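PDB 6AR7: lysozyme inhibitor LprI-like N-terminal domain-containing protein from Burkholderia thailandensis, which is of unknown function but carries a domain related to the lysozyme inhibitor LprI, and may therefore inhibit lysozyme. Local coordinates for residues A144-C157 with T198-I210. Numbering follows the deposited sequence. Where two conformers were deposited one is given.
Sequences AVHRVRPCMRDAAC and TPLVSEGERVDLI
Arg206 reaches from helix 203-223 to clasp the carbonyl of Arg149 end-on, NH1 at 2.8 Å and NH2 at 2.9 Å from that one O, which lies close to the guanidinium plane. With CG trans to the backbone N (chi1 174°) and the chain extended to NE, arginine has the length and N-H groups to span the gap. Glu203, bent at chi2 (69°), turns OE1 back into a salt bridge with Arg206 NH1, also in the guanidinium plane; together the two partners fix the group's orientation. Its OE2 lies 2.7 Å from Asp154 OD2, so one of these acids probably carries a proton; a water also joins OE2 to Pro150 O. Asp154's short carboxylate accepts Ala156 N, N-capping helix 155-174; Ser202 caps helix 203-223.

His146 offers two ring nitrogens: NE2 donates to Val201 O (2.8 Å) and ND1 to Arg147 O, both near the ring plane, fixing its rotation and making the ring probably protonated. Pro199 O sits over one ring face and accepts His146 N on a lone pair.

Val148 CG2 meets Pro199 CG at 3.7 Å, Cys157 SG meets Ile210 CD1 at 3.6 Å, and Ala156 CB touches Val207 CG2. Cys157 is a knob among Glu203, Arg206, Val207 and Ile210.

In this all-helical chain, the Cys151-Cys157 disulfide closes a turn starting helix 155-174, which these crossing contacts strap to helix 203-223; Ile210 packs on Ala160 and Met164, and Leu200 reaches Trp79 of helix 73-101.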
loop_
_atom_site.group_PDB
_atom_site.type_symbol
_atom_site.label_atom_id
_atom_site.label_comp_id
_atom_site.label_asym_id
_atom_site.label_seq_id
_atom_site.Cartn_x
_atom_site.Cartn_y
_atom_site.Cartn_z
ATOM N N ALA A 144 -4.429 7.566 -21.107
ATOM C CA ALA A 144 -4.612 7.046 -19.758
ATOM C C ALA A 144 -4.026 5.646 -19.618
ATOM O O ALA A 144 -3.423 5.317 -18.590
ATOM C CB ALA A 144 -6.093 7.053 -19.398
ATOM N N VAL A 145 -4.200 4.806 -20.638
ATOM C CA VAL A 145 -3.656 3.452 -20.667
ATOM C C VAL A 145 -2.508 3.415 -21.664
ATOM O O VAL A 145 -2.657 3.861 -22.807
ATOM C CB VAL A 145 -4.731 2.422 -21.051
ATOM C CG1 VAL A 145 -4.112 1.040 -21.196
ATOM C CG2 VAL A 145 -5.862 2.421 -20.031
ATOM N N HIS A 146 -1.372 2.866 -21.243
ATOM C CA HIS A 146 -0.203 2.775 -22.101
ATOM C C HIS A 146 0.344 1.351 -22.067
ATOM O O HIS A 146 -0.018 0.535 -21.211
ATOM C CB HIS A 146 0.874 3.790 -21.693
ATOM C CG HIS A 146 1.300 3.679 -20.264
ATOM N ND1 HIS A 146 2.132 2.675 -19.813
ATOM C CD2 HIS A 146 1.013 4.443 -19.185
ATOM C CE1 HIS A 146 2.337 2.825 -18.516
ATOM N NE2 HIS A 146 1.670 3.890 -18.111
ATOM N N ARG A 147 1.222 1.063 -23.023
ATOM C CA ARG A 147 1.822 -0.258 -23.150
ATOM C C ARG A 147 2.798 -0.540 -22.010
ATOM O O ARG A 147 3.421 0.363 -21.450
ATOM C CB ARG A 147 2.539 -0.394 -24.495
ATOM N N VAL A 148 2.933 -1.818 -21.679
ATOM C CA VAL A 148 3.778 -2.249 -20.577
ATOM C C VAL A 148 5.154 -2.623 -21.130
ATOM O O VAL A 148 5.310 -3.615 -21.845
ATOM C CB VAL A 148 3.136 -3.424 -19.830
ATOM C CG1 VAL A 148 4.137 -4.066 -18.905
ATOM C CG2 VAL A 148 1.908 -2.938 -19.057
ATOM N N ARG A 149 6.138 -1.831 -20.810
ATOM C CA ARG A 149 7.495 -2.216 -21.147
ATOM C C ARG A 149 8.064 -3.078 -20.030
ATOM O O ARG A 149 7.708 -2.900 -18.858
ATOM C CB ARG A 149 8.372 -0.981 -21.338
ATOM C CG ARG A 149 7.735 0.109 -22.180
ATOM C CD ARG A 149 8.577 1.377 -22.194
ATOM N NE ARG A 149 9.784 1.229 -23.008
ATOM C CZ ARG A 149 9.824 1.422 -24.323
ATOM N NH1 ARG A 149 10.963 1.269 -24.987
ATOM N NH2 ARG A 149 8.719 1.763 -24.975
ATOM N N PRO A 150 8.934 -4.025 -20.366
ATOM C CA PRO A 150 9.529 -4.873 -19.325
ATOM C C PRO A 150 10.291 -4.054 -18.295
ATOM O O PRO A 150 11.007 -3.106 -18.630
ATOM C CB PRO A 150 10.464 -5.803 -20.108
ATOM C CG PRO A 150 9.929 -5.813 -21.487
ATOM C CD PRO A 150 9.170 -4.541 -21.727
ATOM N N CYS A 151 10.161 -4.470 -17.034
ATOM C CA CYS A 151 10.832 -3.788 -15.938
ATOM C C CYS A 151 12.336 -3.693 -16.163
ATOM O O CYS A 151 12.968 -2.714 -15.756
ATOM C CB CYS A 151 10.501 -4.524 -14.636
ATOM S SG CYS A 151 11.203 -3.877 -13.110
HETATM N N MSE A 152 12.904 -4.655 -16.868
HETATM C CA MSE A 152 14.352 -4.682 -16.981
HETATM C C MSE A 152 14.915 -3.639 -17.953
HETATM O O MSE A 152 16.105 -3.394 -17.931
HETATM C CB MSE A 152 14.826 -6.074 -17.376
HETATM C CG MSE A 152 14.381 -6.526 -18.731
HETATM SE SE MSE A 152 15.277 -8.182 -19.171
HETATM C CE MSE A 152 16.665 -8.121 -17.809
ATOM N N ARG A 153 14.064 -2.974 -18.746
ATOM C CA ARG A 153 14.550 -1.866 -19.564
ATOM C C ARG A 153 14.920 -0.664 -18.710
ATOM O O ARG A 153 15.673 0.207 -19.162
ATOM C CB ARG A 153 13.521 -1.414 -20.603
ATOM C CG ARG A 153 13.087 -2.479 -21.566
ATOM C CD ARG A 153 12.477 -1.899 -22.852
ATOM N NE ARG A 153 13.498 -1.229 -23.654
ATOM C CZ ARG A 153 13.435 -1.055 -24.972
ATOM N NH1 ARG A 153 12.391 -1.495 -25.660
ATOM N NH2 ARG A 153 14.422 -0.434 -25.601
ATOM N N ASP A 154 14.346 -0.562 -17.521
ATOM C CA ASP A 154 14.502 0.604 -16.670
ATOM C C ASP A 154 15.366 0.206 -15.476
ATOM O O ASP A 154 14.908 -0.522 -14.588
ATOM C CB ASP A 154 13.122 1.113 -16.247
ATOM C CG ASP A 154 13.183 2.282 -15.258
ATOM O OD1 ASP A 154 14.266 2.854 -15.022
ATOM O OD2 ASP A 154 12.128 2.616 -14.687
ATOM N N ALA A 155 16.598 0.724 -15.431
ATOM C CA ALA A 155 17.489 0.415 -14.314
ATOM C C ALA A 155 16.853 0.740 -12.957
ATOM O O ALA A 155 17.092 0.023 -11.975
ATOM C CB ALA A 155 18.818 1.162 -14.483
ATOM N N ALA A 156 16.020 1.784 -12.879
ATOM C CA ALA A 156 15.339 2.080 -11.613
ATOM C C ALA A 156 14.400 0.948 -11.203
ATOM O O ALA A 156 14.372 0.535 -10.031
ATOM C CB ALA A 156 14.571 3.402 -11.719
ATOM N N CYS A 157 13.632 0.429 -12.163
ATOM C CA CYS A 157 12.719 -0.675 -11.899
ATOM C C CYS A 157 13.491 -1.942 -11.558
ATOM O O CYS A 157 13.148 -2.653 -10.603
ATOM C CB CYS A 157 11.821 -0.891 -13.127
ATOM S SG CYS A 157 10.406 -1.984 -12.863
ATOM N N THR A 198 0.678 -1.148 -13.687
ATOM C CA THR A 198 1.683 -0.709 -14.652
ATOM C C THR A 198 1.122 0.031 -15.857
ATOM O O THR A 198 1.702 1.070 -16.219
ATOM C CB THR A 198 2.514 -1.896 -15.151
ATOM O OG1 THR A 198 3.045 -2.595 -14.030
ATOM C CG2 THR A 198 3.650 -1.386 -16.017
ATOM N N PRO A 199 0.021 -0.397 -16.497
ATOM C CA PRO A 199 -0.482 0.360 -17.654
ATOM C C PRO A 199 -1.117 1.690 -17.295
ATOM O O PRO A 199 -1.316 2.507 -18.200
ATOM C CB PRO A 199 -1.535 -0.579 -18.269
ATOM C CG PRO A 199 -1.336 -1.895 -17.626
ATOM C CD PRO A 199 -0.791 -1.604 -16.264
ATOM N N LEU A 200 -1.416 1.938 -16.011
ATOM C CA LEU A 200 -2.209 3.083 -15.580
ATOM C C LEU A 200 -1.395 4.210 -14.957
ATOM O O LEU A 200 -1.935 5.303 -14.768
ATOM C CB LEU A 200 -3.282 2.632 -14.578
ATOM C CG LEU A 200 -4.162 1.459 -15.026
ATOM C CD1 LEU A 200 -5.069 1.011 -13.901
ATOM C CD2 LEU A 200 -4.983 1.845 -16.251
ATOM N N VAL A 201 -0.131 3.984 -14.612
ATOM C CA VAL A 201 0.668 4.994 -13.925
ATOM C C VAL A 201 1.992 5.172 -14.659
ATOM O O VAL A 201 2.387 4.353 -15.495
ATOM C CB VAL A 201 0.915 4.632 -12.447
ATOM C CG1 VAL A 201 -0.410 4.433 -11.702
ATOM C CG2 VAL A 201 1.781 3.380 -12.344
ATOM N N SER A 202 2.688 6.256 -14.318
ATOM C CA SER A 202 3.969 6.573 -14.933
ATOM C C SER A 202 5.026 5.542 -14.542
ATOM O O SER A 202 4.864 4.759 -13.601
ATOM C CB SER A 202 4.440 7.961 -14.514
ATOM O OG SER A 202 4.865 7.965 -13.153
ATOM N N GLU A 203 6.122 5.536 -15.299
ATOM C CA GLU A 203 7.226 4.651 -14.956
ATOM C C GLU A 203 7.754 4.968 -13.565
ATOM O O GLU A 203 8.101 4.057 -12.805
ATOM C CB GLU A 203 8.338 4.749 -16.008
ATOM C CG GLU A 203 9.500 3.780 -15.759
ATOM C CD GLU A 203 9.131 2.298 -15.971
ATOM O OE1 GLU A 203 8.039 2.001 -16.508
ATOM O OE2 GLU A 203 9.941 1.419 -15.594
ATOM N N GLY A 204 7.804 6.255 -13.205
ATOM C CA GLY A 204 8.266 6.625 -11.875
ATOM C C GLY A 204 7.383 6.073 -10.771
ATOM O O GLY A 204 7.879 5.564 -9.763
ATOM N N GLU A 205 6.062 6.138 -10.958
ATOM C CA GLU A 205 5.145 5.563 -9.971
ATOM C C GLU A 205 5.235 4.045 -9.944
ATOM O O GLU A 205 5.051 3.428 -8.887
ATOM C CB GLU A 205 3.707 6.006 -10.255
ATOM C CG GLU A 205 3.567 7.518 -10.336
ATOM C CD GLU A 205 2.186 8.013 -9.971
ATOM O OE1 GLU A 205 1.587 7.458 -9.031
ATOM O OE2 GLU A 205 1.697 8.961 -10.614
ATOM N N ARG A 206 5.479 3.425 -11.099
ATOM C CA ARG A 206 5.722 1.988 -11.122
ATOM C C ARG A 206 6.911 1.632 -10.226
ATOM O O ARG A 206 6.822 0.736 -9.382
ATOM C CB ARG A 206 5.940 1.542 -12.568
ATOM C CG ARG A 206 6.353 0.093 -12.754
ATOM C CD ARG A 206 6.832 -0.110 -14.196
ATOM N NE ARG A 206 6.837 -1.528 -14.561
ATOM C CZ ARG A 206 7.183 -1.996 -15.755
ATOM N NH1 ARG A 206 7.568 -1.154 -16.709
ATOM N NH2 ARG A 206 7.153 -3.305 -15.992
ATOM N N VAL A 207 8.010 2.375 -10.355
ATOM C CA VAL A 207 9.176 2.158 -9.504
ATOM C C VAL A 207 8.828 2.369 -8.033
ATOM O O VAL A 207 9.248 1.593 -7.166
ATOM C CB VAL A 207 10.331 3.074 -9.952
ATOM C CG1 VAL A 207 11.529 2.971 -8.987
ATOM C CG2 VAL A 207 10.760 2.711 -11.400
ATOM N N ASP A 208 8.060 3.415 -7.726
ATOM C CA ASP A 208 7.746 3.711 -6.328
ATOM C C ASP A 208 6.824 2.665 -5.706
ATOM O O ASP A 208 6.925 2.401 -4.502
ATOM C CB ASP A 208 7.140 5.108 -6.213
ATOM C CG ASP A 208 8.164 6.201 -6.489
ATOM O OD1 ASP A 208 9.376 5.915 -6.328
ATOM O OD2 ASP A 208 7.762 7.332 -6.858
ATOM N N LEU A 209 5.931 2.059 -6.497
ATOM C CA LEU A 209 5.156 0.926 -6.003
ATOM C C LEU A 209 6.072 -0.188 -5.521
ATOM O O LEU A 209 5.854 -0.763 -4.447
ATOM C CB LEU A 209 4.226 0.382 -7.088
ATOM C CG LEU A 209 2.875 1.042 -7.353
ATOM C CD1 LEU A 209 2.232 0.420 -8.604
ATOM C CD2 LEU A 209 1.939 0.979 -6.129
ATOM N N ILE A 210 7.090 -0.526 -6.322
ATOM C CA ILE A 210 8.044 -1.563 -5.911
ATOM C C ILE A 210 8.849 -1.100 -4.702
ATOM O O ILE A 210 9.058 -1.863 -3.749
ATOM C CB ILE A 210 8.980 -1.947 -7.074
ATOM C CG1 ILE A 210 8.185 -2.384 -8.308
ATOM C CG2 ILE A 210 9.932 -3.054 -6.629
ATOM C CD1 ILE A 210 9.022 -2.488 -9.591
HETATM O O HOH W 1 10.385 -0.315 -18.149
#